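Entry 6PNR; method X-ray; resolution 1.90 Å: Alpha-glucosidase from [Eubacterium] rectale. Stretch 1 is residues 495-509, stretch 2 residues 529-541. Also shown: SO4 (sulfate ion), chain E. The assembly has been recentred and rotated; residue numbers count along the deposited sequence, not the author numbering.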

ATOM      1  N   THR A 495      18.048  14.218  -7.583  1.00 22.30           N
ATOM      2  CA  THR A 495      18.132  13.361  -6.394  1.00 21.33           C
ATOM      3  C   THR A 495      19.078  12.184  -6.619  1.00 25.62           C
ATOM      4  O   THR A 495      18.818  11.324  -7.467  1.00 23.57           O
ATOM      5  CB  THR A 495      16.753  12.827  -6.004  1.00 23.85           C
ATOM      6  OG1 THR A 495      15.795  13.899  -5.984  1.00 24.42           O
ATOM      7  CG2 THR A 495      16.820  12.150  -4.601  1.00 22.32           C
ATOM      8  N   SER A 496      20.154  12.128  -5.844  1.00 24.71           N
ATOM      9  CA  SER A 496      21.062  10.987  -5.834  1.00 23.78           C
ATOM     10  C   SER A 496      20.988  10.338  -4.460  1.00 23.61           C
ATOM     11  O   SER A 496      21.340  10.968  -3.456  1.00 26.23           O
ATOM     12  CB  SER A 496      22.496  11.397  -6.170  1.00 25.29           C
ATOM     13  OG  SER A 496      23.396  10.293  -6.020  1.00 24.56           O
ATOM     14  N   LEU A 497      20.507   9.096  -4.428  1.00 22.63           N
ATOM     15  CA  LEU A 497      20.397   8.282  -3.227  1.00 24.10           C
ATOM     16  C   LEU A 497      20.520   6.814  -3.621  1.00 27.32           C
ATOM     17  O   LEU A 497      20.281   6.446  -4.769  1.00 27.19           O
ATOM     18  CB  LEU A 497      19.052   8.506  -2.517  1.00 26.51           C
ATOM     19  CG  LEU A 497      18.675   9.878  -1.971  1.00 27.15           C
ATOM     20  CD1 LEU A 497      17.235   9.855  -1.463  1.00 28.23           C
ATOM     21  CD2 LEU A 497      19.613  10.275  -0.862  1.00 28.39           C
ATOM     22  N   PHE A 498      20.892   5.974  -2.652  1.00 29.97           N
ATOM     23  CA  PHE A 498      20.761   4.512  -2.761  1.00 28.84           C
ATOM     24  C   PHE A 498      21.433   3.955  -4.022  1.00 28.72           C
ATOM     25  O   PHE A 498      20.834   3.193  -4.787  1.00 33.30           O
ATOM     26  CB  PHE A 498      19.280   4.116  -2.705  1.00 28.01           C
ATOM     27  CG  PHE A 498      18.551   4.664  -1.497  1.00 26.14           C
ATOM     28  CD1 PHE A 498      19.044   4.456  -0.219  1.00 26.76           C
ATOM     29  CD2 PHE A 498      17.388   5.397  -1.647  1.00 26.19           C
ATOM     30  CE1 PHE A 498      18.390   4.952   0.894  1.00 28.22           C
ATOM     31  CE2 PHE A 498      16.727   5.912  -0.536  1.00 24.79           C
ATOM     32  CZ  PHE A 498      17.227   5.690   0.736  1.00 29.02           C
ATOM     33  N   ASP A 499      22.677   4.375  -4.257  1.00 27.15           N
ATOM     34  CA  ASP A 499      23.510   3.928  -5.378  1.00 36.96           C
ATOM     35  C   ASP A 499      23.061   4.470  -6.728  1.00 37.63           C
ATOM     36  O   ASP A 499      23.453   3.942  -7.778  1.00 39.28           O
ATOM     37  CB  ASP A 499      23.590   2.399  -5.448  1.00 34.77           C
ATOM     38  CG  ASP A 499      24.097   1.792  -4.153  1.00 44.65           C
ATOM     39  OD1 ASP A 499      25.095   2.323  -3.614  1.00 38.32           O
ATOM     40  OD2 ASP A 499      23.476   0.814  -3.672  1.00 48.57           O
ATOM     41  N   ASN A 500      22.265   5.521  -6.747  1.00 27.98           N
ATOM     42  CA  ASN A 500      21.828   6.127  -8.001  1.00 28.90           C
ATOM     43  C   ASN A 500      22.566   7.450  -8.179  1.00 28.69           C
ATOM     44  O   ASN A 500      22.279   8.418  -7.472  1.00 26.35           O
ATOM     45  CB  ASN A 500      20.316   6.323  -7.974  1.00 28.58           C
ATOM     46  CG  ASN A 500      19.746   6.692  -9.323  1.00 30.21           C
ATOM     47  OD1 ASN A 500      20.272   6.295 -10.361  1.00 32.80           O
ATOM     48  ND2 ASN A 500      18.645   7.445  -9.314  1.00 31.10           N
ATOM     49  N   THR A 501      23.519   7.495  -9.111  1.00 23.79           N
ATOM     50  CA  THR A 501      24.311   8.696  -9.344  1.00 26.88           C
ATOM     51  C   THR A 501      24.235   9.087 -10.808  1.00 28.51           C
ATOM     52  O   THR A 501      24.073   8.232 -11.687  1.00 25.29           O
ATOM     53  CB  THR A 501      25.803   8.525  -8.935  1.00 30.34           C
ATOM     54  OG1 THR A 501      26.373   7.397  -9.616  1.00 28.69           O
ATOM     55  CG2 THR A 501      25.949   8.332  -7.411  1.00 28.54           C
ATOM     56  N   ARG A 502      24.337  10.396 -11.049  1.00 26.73           N
ATOM     57  CA  ARG A 502      24.185  10.951 -12.388  1.00 24.85           C
ATOM     58  C   ARG A 502      25.349  10.548 -13.275  1.00 23.50           C
ATOM     59  O   ARG A 502      26.508  10.595 -12.854  1.00 25.60           O
ATOM     60  CB  ARG A 502      24.106  12.479 -12.311  1.00 25.69           C
ATOM     61  CG  ARG A 502      23.938  13.175 -13.657  1.00 25.94           C
ATOM     62  CD  ARG A 502      24.171  14.690 -13.496  1.00 25.22           C
ATOM     63  NE  ARG A 502      23.173  15.303 -12.615  1.00 21.37           N
ATOM     64  CZ  ARG A 502      23.425  16.341 -11.819  1.00 28.73           C
ATOM     65  NH1 ARG A 502      24.646  16.859 -11.769  1.00 25.19           N
ATOM     66  NH2 ARG A 502      22.469  16.861 -11.062  1.00 25.60           N
ATOM     67  N   THR A 503      25.041  10.181 -14.521  1.00 25.06           N
ATOM     68  CA  THR A 503      26.051   9.867 -15.530  1.00 26.68           C
ATOM     69  C   THR A 503      26.144  10.972 -16.575  1.00 29.51           C
ATOM     70  O   THR A 503      25.237  11.800 -16.723  1.00 26.29           O
ATOM     71  CB  THR A 503      25.745   8.553 -16.252  1.00 32.15           C
ATOM     72  OG1 THR A 503      24.565   8.728 -17.037  1.00 27.41           O
ATOM     73  CG2 THR A 503      25.563   7.379 -15.256  1.00 27.62           C
ATOM     74  N   LYS A 504      27.273  10.967 -17.295  1.00 24.93           N
ATOM     75  CA  LYS A 504      27.480  11.888 -18.409  1.00 25.92           C
ATOM     76  C   LYS A 504      26.369  11.768 -19.441  1.00 30.74           C
ATOM     77  O   LYS A 504      25.819  12.778 -19.905  1.00 29.00           O
ATOM     78  CB  LYS A 504      28.839  11.614 -19.064  1.00 23.99           C
ATOM     79  CG  LYS A 504      29.058  12.334 -20.406  1.00 22.16           C
ATOM     80  CD  LYS A 504      30.451  11.987 -20.983  1.00 29.50           C
ATOM     81  CE  LYS A 504      30.641  12.551 -22.385  1.00 29.72           C
ATOM     82  NZ  LYS A 504      32.090  12.572 -22.790  1.00 30.00           N
ATOM     83  N   GLU A 505      26.028  10.536 -19.825  1.00 27.03           N
ATOM     84  CA  GLU A 505      25.022  10.356 -20.864  1.00 29.60           C
ATOM     85  C   GLU A 505      23.687  10.957 -20.437  1.00 26.45           C
ATOM     86  O   GLU A 505      22.987  11.585 -21.244  1.00 28.31           O
ATOM     87  CB  GLU A 505      24.863   8.865 -21.190  1.00 29.43           C
ATOM     88  CG  GLU A 505      23.864   8.582 -22.324  1.00 32.64           C
ATOM     89  CD  GLU A 505      23.404   7.131 -22.365  1.00 36.33           C
ATOM     90  OE1 GLU A 505      23.660   6.400 -21.385  1.00 36.66           O
ATOM     91  OE2 GLU A 505      22.766   6.732 -23.364  1.00 33.34           O
ATOM     92  N   LEU A 506      23.320  10.770 -19.171  1.00 24.88           N
ATOM     93  CA  LEU A 506      22.078  11.348 -18.659  1.00 25.69           C
ATOM     94  C   LEU A 506      22.099  12.868 -18.732  1.00 25.82           C
ATOM     95  O   LEU A 506      21.120  13.493 -19.153  1.00 30.89           O
ATOM     96  CB  LEU A 506      21.836  10.903 -17.220  1.00 22.90           C
ATOM     97  CG  LEU A 506      20.577  11.614 -16.705  1.00 29.72           C
ATOM     98  CD1 LEU A 506      19.322  11.033 -17.378  1.00 24.12           C
ATOM     99  CD2 LEU A 506      20.498  11.576 -15.226  1.00 29.14           C
ATOM    100  N   PHE A 507      23.197  13.488 -18.299  1.00 25.21           N
ATOM    101  CA  PHE A 507      23.265  14.939 -18.371  1.00 24.99           C
ATOM    102  C   PHE A 507      23.083  15.413 -19.803  1.00 26.96           C
ATOM    103  O   PHE A 507      22.344  16.376 -20.055  1.00 29.20           O
ATOM    104  CB  PHE A 507      24.591  15.462 -17.800  1.00 26.18           C
ATOM    105  CG  PHE A 507      24.752  16.953 -17.950  1.00 23.52           C
ATOM    106  CD1 PHE A 507      25.233  17.501 -19.139  1.00 27.25           C
ATOM    107  CD2 PHE A 507      24.381  17.809 -16.928  1.00 27.87           C
ATOM    108  CE1 PHE A 507      25.345  18.880 -19.301  1.00 27.46           C
ATOM    109  CE2 PHE A 507      24.492  19.188 -17.080  1.00 27.63           C
ATOM    110  CZ  PHE A 507      24.977  19.721 -18.271  1.00 26.24           C
ATOM    111  N   LEU A 508      23.748  14.748 -20.755  1.00 21.49           N
ATOM    112  CA  LEU A 508      23.700  15.206 -22.140  1.00 26.50           C
ATOM    113  C   LEU A 508      22.325  14.981 -22.766  1.00 25.27           C
ATOM    114  O   LEU A 508      21.830  15.849 -23.495  1.00 26.57           O
ATOM    115  CB  LEU A 508      24.792  14.516 -22.957  1.00 26.98           C
ATOM    116  CG  LEU A 508      26.203  15.004 -22.612  1.00 28.66           C
ATOM    117  CD1 LEU A 508      27.238  14.108 -23.268  1.00 29.92           C
ATOM    118  CD2 LEU A 508      26.381  16.458 -23.034  1.00 34.45           C
ATOM    119  N   ARG A 509      21.701  13.825 -22.513  1.00 24.77           N
ATOM    120  CA  ARG A 509      20.335  13.604 -22.991  1.00 26.13           C
ATOM    121  C   ARG A 509      19.369  14.621 -22.394  1.00 29.28           C
ATOM    122  O   ARG A 509      18.429  15.055 -23.068  1.00 28.03           O
ATOM    123  CB  ARG A 509      19.853  12.186 -22.656  1.00 28.38           C
ATOM    124  CG  ARG A 509      20.419  11.085 -23.550  1.00 29.43           C
ATOM    125  CD  ARG A 509      20.027  11.295 -25.025  1.00 30.84           C
ATOM    126  NE  ARG A 509      20.444  10.136 -25.811  1.00 30.92           N
ATOM    127  CZ  ARG A 509      20.528  10.093 -27.137  1.00 35.78           C
ATOM    128  NH1 ARG A 509      20.223  11.156 -27.871  1.00 27.95           N
ATOM    129  NH2 ARG A 509      20.925   8.968 -27.728  1.00 35.67           N
ATOM    130  N   ASP A 529      29.639  15.955  -5.006  1.00 26.58           N
ATOM    131  CA  ASP A 529      30.982  15.367  -5.024  1.00 27.41           C
ATOM    132  C   ASP A 529      31.015  13.979  -5.641  1.00 28.45           C
ATOM    133  O   ASP A 529      32.085  13.545  -6.089  1.00 29.24           O
ATOM    134  CB  ASP A 529      31.570  15.276  -3.609  1.00 28.92           C
ATOM    135  CG  ASP A 529      31.640  16.625  -2.902  1.00 37.24           C
ATOM    136  OD1 ASP A 529      31.591  17.683  -3.574  1.00 35.08           O
ATOM    137  OD2 ASP A 529      31.755  16.618  -1.662  1.00 34.42           O
ATOM    138  N   THR A 530      29.890  13.258  -5.644  1.00 25.55           N
ATOM    139  CA  THR A 530      29.830  11.904  -6.179  1.00 28.44           C
ATOM    140  C   THR A 530      28.866  11.773  -7.357  1.00 32.14           C
ATOM    141  O   THR A 530      28.429  10.665  -7.661  1.00 23.56           O
ATOM    142  CB  THR A 530      29.445  10.907  -5.083  1.00 31.97           C
ATOM    143  OG1 THR A 530      28.251  11.352  -4.425  1.00 29.97           O
ATOM    144  CG2 THR A 530      30.578  10.765  -4.061  1.00 31.77           C
ATOM    145  N   ASN A 531      28.538  12.875  -8.036  1.00 28.95           N
ATOM    146  CA  ASN A 531      27.676  12.845  -9.210  1.00 24.87           C
ATOM    147  C   ASN A 531      28.339  13.609 -10.342  1.00 27.83           C
ATOM    148  O   ASN A 531      29.037  14.595 -10.109  1.00 26.89           O
ATOM    149  CB  ASN A 531      26.309  13.455  -8.921  1.00 25.26           C
ATOM    150  CG  ASN A 531      25.409  12.499  -8.206  1.00 28.17           C
ATOM    151  OD1 ASN A 531      24.616  11.808  -8.840  1.00 26.73           O
ATOM    152  ND2 ASN A 531      25.551  12.412  -6.882  1.00 23.60           N
ATOM    153  N   PHE A 532      28.118  13.138 -11.565  1.00 26.11           N
ATOM    154  CA  PHE A 532      28.654  13.816 -12.737  1.00 29.89           C
ATOM    155  C   PHE A 532      28.212  15.272 -12.759  1.00 27.08           C
ATOM    156  O   PHE A 532      27.038  15.577 -12.527  1.00 26.05           O
ATOM    157  CB  PHE A 532      28.185  13.118 -14.012  1.00 30.78           C
ATOM    158  CG  PHE A 532      28.648  13.789 -15.273  1.00 28.00           C
ATOM    159  CD1 PHE A 532      29.894  13.508 -15.797  1.00 28.73           C
ATOM    160  CD2 PHE A 532      27.839  14.696 -15.929  1.00 26.23           C
ATOM    161  CE1 PHE A 532      30.323  14.105 -16.958  1.00 27.22           C
ATOM    162  CE2 PHE A 532      28.259  15.323 -17.101  1.00 29.84           C
ATOM    163  CZ  PHE A 532      29.507  15.025 -17.620  1.00 27.84           C
ATOM    164  N   GLN A 533      29.161  16.168 -13.019  1.00 26.70           N
ATOM    165  CA  GLN A 533      28.885  17.571 -13.327  1.00 23.87           C
ATOM    166  C   GLN A 533      29.446  17.891 -14.702  1.00 25.52           C
ATOM    167  O   GLN A 533      30.503  17.380 -15.071  1.00 24.99           O
ATOM    168  CB  GLN A 533      29.516  18.511 -12.290  1.00 25.57           C
ATOM    169  CG  GLN A 533      29.283  18.097 -10.845  1.00 25.77           C
ATOM    170  CD  GLN A 533      27.812  18.167 -10.452  1.00 33.00           C
ATOM    171  OE1 GLN A 533      26.991  18.781 -11.153  1.00 27.57           O
ATOM    172  NE2 GLN A 533      27.468  17.531  -9.335  1.00 27.68           N
ATOM    173  N   TYR A 534      28.739  18.736 -15.465  1.00 24.40           N
ATOM    174  CA  TYR A 534      29.179  19.045 -16.818  1.00 26.94           C
ATOM    175  C   TYR A 534      30.623  19.526 -16.860  1.00 28.47           C
ATOM    176  O   TYR A 534      31.341  19.247 -17.829  1.00 28.22           O
ATOM    177  CB  TYR A 534      28.264  20.103 -17.459  1.00 24.91           C
ATOM    178  CG  TYR A 534      28.471  21.538 -16.976  1.00 24.34           C
ATOM    179  CD1 TYR A 534      29.434  22.359 -17.551  1.00 28.15           C
ATOM    180  CD2 TYR A 534      27.680  22.073 -15.959  1.00 25.88           C
ATOM    181  CE1 TYR A 534      29.630  23.670 -17.111  1.00 26.12           C
ATOM    182  CE2 TYR A 534      27.859  23.375 -15.515  1.00 23.48           C
ATOM    183  CZ  TYR A 534      28.835  24.174 -16.109  1.00 22.93           C
ATOM    184  OH  TYR A 534      29.033  25.456 -15.683  1.00 27.39           O
ATOM    185  N   TYR A 535      31.062  20.255 -15.834  1.00 27.87           N
ATOM    186  CA  TYR A 535      32.416  20.794 -15.809  1.00 29.10           C
ATOM    187  C   TYR A 535      33.465  19.755 -15.426  1.00 29.31           C
ATOM    188  O   TYR A 535      34.644  20.106 -15.311  1.00 29.18           O
ATOM    189  CB  TYR A 535      32.488  21.992 -14.862  1.00 24.40           C
ATOM    190  CG  TYR A 535      31.872  21.796 -13.486  1.00 26.38           C
ATOM    191  CD1 TYR A 535      32.544  21.090 -12.493  1.00 28.24           C
ATOM    192  CD2 TYR A 535      30.645  22.361 -13.167  1.00 26.54           C
ATOM    193  CE1 TYR A 535      31.990  20.918 -11.229  1.00 24.39           C
ATOM    194  CE2 TYR A 535      30.080  22.192 -11.911  1.00 25.52           C
ATOM    195  CZ  TYR A 535      30.756  21.493 -10.942  1.00 26.52           C
ATOM    196  OH  TYR A 535      30.192  21.340  -9.695  1.00 28.88           O
ATOM    197  N   ASP A 536      33.066  18.496 -15.230  1.00 31.08           N
ATOM    198  CA  ASP A 536      34.003  17.411 -14.971  1.00 31.04           C
ATOM    199  C   ASP A 536      34.685  16.912 -16.234  1.00 34.13           C
ATOM    200  O   ASP A 536      35.703  16.226 -16.133  1.00 28.04           O
ATOM    201  CB  ASP A 536      33.297  16.205 -14.341  1.00 29.85           C
ATOM    202  CG  ASP A 536      32.874  16.430 -12.889  1.00 32.57           C
ATOM    203  OD1 ASP A 536      33.316  17.410 -12.251  1.00 31.21           O
ATOM    204  OD2 ASP A 536      32.076  15.600 -12.397  1.00 27.20           O
ATOM    205  N   ASP A 537      34.139  17.201 -17.416  1.00 28.36           N
ATOM    206  CA  ASP A 537      34.479  16.448 -18.617  1.00 29.94           C
ATOM    207  C   ASP A 537      34.607  17.402 -19.793  1.00 35.26           C
ATOM    208  O   ASP A 537      33.638  18.091 -20.121  1.00 30.53           O
ATOM    209  CB  ASP A 537      33.399  15.401 -18.905  1.00 31.96           C
ATOM    210  CG  ASP A 537      33.747  14.506 -20.084  1.00 32.74           C
ATOM    211  OD1 ASP A 537      34.701  13.703 -19.953  1.00 39.35           O
ATOM    212  OD2 ASP A 537      33.052  14.580 -21.120  1.00 31.99           O
ATOM    213  N   GLU A 538      35.780  17.426 -20.449  1.00 28.29           N
ATOM    214  CA  GLU A 538      35.976  18.391 -21.534  1.00 34.49           C
ATOM    215  C   GLU A 538      35.042  18.108 -22.707  1.00 32.53           C
ATOM    216  O   GLU A 538      34.484  19.039 -23.293  1.00 30.90           O
ATOM    217  CB  GLU A 538      37.435  18.392 -22.004  1.00 36.59           C
ATOM    218  CG  GLU A 538      38.427  18.926 -20.978  1.00 34.66           C
ATOM    219  CD  GLU A 538      38.133  20.357 -20.555  1.00 36.63           C
ATOM    220  OE1 GLU A 538      37.764  21.171 -21.426  1.00 33.38           O
ATOM    221  OE2 GLU A 538      38.281  20.676 -19.352  1.00 39.61           O
ATOM    222  N   ASP A 539      34.859  16.829 -23.063  1.00 33.28           N
ATOM    223  CA  ASP A 539      33.967  16.487 -24.168  1.00 32.90           C
ATOM    224  C   ASP A 539      32.547  16.965 -23.889  1.00 34.71           C
ATOM    225  O   ASP A 539      31.855  17.453 -24.797  1.00 32.81           O
ATOM    226  CB  ASP A 539      33.990  14.975 -24.423  1.00 33.75           C
ATOM    227  CG  ASP A 539      33.056  14.548 -25.554  1.00 38.60           C
ATOM    228  OD1 ASP A 539      33.316  14.925 -26.715  1.00 36.27           O
ATOM    229  OD2 ASP A 539      32.061  13.833 -25.284  1.00 36.63           O
ATOM    230  N   THR A 540      32.109  16.863 -22.634  1.00 28.87           N
ATOM    231  CA  THR A 540      30.778  17.339 -22.264  1.00 25.71           C
ATOM    232  C   THR A 540      30.668  18.850 -22.411  1.00 28.78           C
ATOM    233  O   THR A 540      29.648  19.359 -22.892  1.00 26.71           O
ATOM    234  CB  THR A 540      30.442  16.916 -20.830  1.00 30.09           C
ATOM    235  OG1 THR A 540      30.511  15.488 -20.722  1.00 31.83           O
ATOM    236  CG2 THR A 540      29.027  17.350 -20.459  1.00 26.89           C
ATOM    237  N   MET A 541      31.707  19.589 -22.012  1.00 25.61           N
ATOM    238  CA  MET A 541      31.642  21.039 -22.142  1.00 26.92           C
ATOM    239  C   MET A 541      31.623  21.462 -23.610  1.00 32.54           C
ATOM    240  O   MET A 541      30.932  22.422 -23.979  1.00 29.87           O
ATOM    241  CB  MET A 541      32.803  21.689 -21.390  1.00 26.13           C
ATOM    242  CG  MET A 541      32.598  21.626 -19.897  1.00 32.69           C
ATOM    243  SD  MET A 541      33.809  22.522 -18.936  1.00 34.12           S
ATOM    244  CE  MET A 541      35.122  21.319 -18.919  1.00 31.22           C
TER
HETATM  245  S   SO4 E 703      23.132   5.905   0.343  1.00 51.32           S
HETATM  246  O1  SO4 E 703      22.084   6.816  -0.117  1.00 39.14           O
HETATM  247  O2  SO4 E 703      22.699   5.313   1.608  1.00 50.46           O
HETATM  248  O3  SO4 E 703      23.332   4.872  -0.674  1.00 44.90           O
HETATM  249  O4  SO4 E 703      24.392   6.617   0.525  1.00 52.18           O

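The most unusual feature of this contact is a single lysine held between two aspartates of the other stretch. Lys504 NZ lies 2.8 Å from Asp537 OD2 and 2.8 Å from Asp539 OD2, and both pairs are salt bridges. All four of its chi angles are near t, so the chain is fully extended; its CA-to-CB bond points sideways, and the length of the side chain brings the amine across. Asp537 OD2 is shared further: it accepts from Thr540 N at 2.9 Å, capping the helix that begins at Glu538, and from Thr540 OG1 at 2.7 Å. One carboxylate oxygen thus anchors the lysine and the first turn of a helix together.

The same lysine packs on Phe532. Lys504 CA sits 3.6 Å from the centroid of the Phe532 ring and only 4° off its normal, a CH-pi contact over the face. Phe532, with chi1 t, points toward stretch 1 and has the largest area covered, 104 Å² of its surface. Its ring also meets Phe507, where Phe507 CB approaches Phe532 CE2 at 3.7 Å, while Arg502 CD lies at the ring edge.

Around Arg502 and Asn531, whose CA atoms are 5.1 Å apart, the stretches are tied by polar bonds, one between backbones and one from a backbone N to a side chain. Arg502 N donates to Asn531 OD1 at 2.6 Å with an angle of 167°, and Phe532 N donates to Arg502 O at 3.3 Å and 156°. The amide of asparagine suits this position because it offers an acceptor and a donor: Asn531 ND2 reaches Ser496 OG at 3.1 Å. Ser496 OG in turn donates to Asn500 O at 2.6 Å, so the buried hydroxyl both accepts and donates.

Arg502 has chi1 and chi2 both t and then bends at chi3, which is m. Arg502 NH1 donates to Phe532 O at 2.8 Å and 152°, and both this oxygen and Gln533 OE1 lie near the guanidinium plane, where its N-H groups point. The bond from Arg502 NH1 to Gln533 OE1, 3.1 Å long, is weak, its angle being only 122°. The guanidinium is also bonded elsewhere in the structure, as befits a buried charge.

Farther along, the contact becomes apolar. Phe507 CZ comes within 3.4 Å of Tyr534 CB, which lies over one face of the phenylalanine ring, and Leu508 CD2 meets Thr540 CG2 at 3.8 Å. Phe507, Leu508, Tyr534 and Thr540 are all buried. In total, 664 Å² is buried between the stretches, counting both sides.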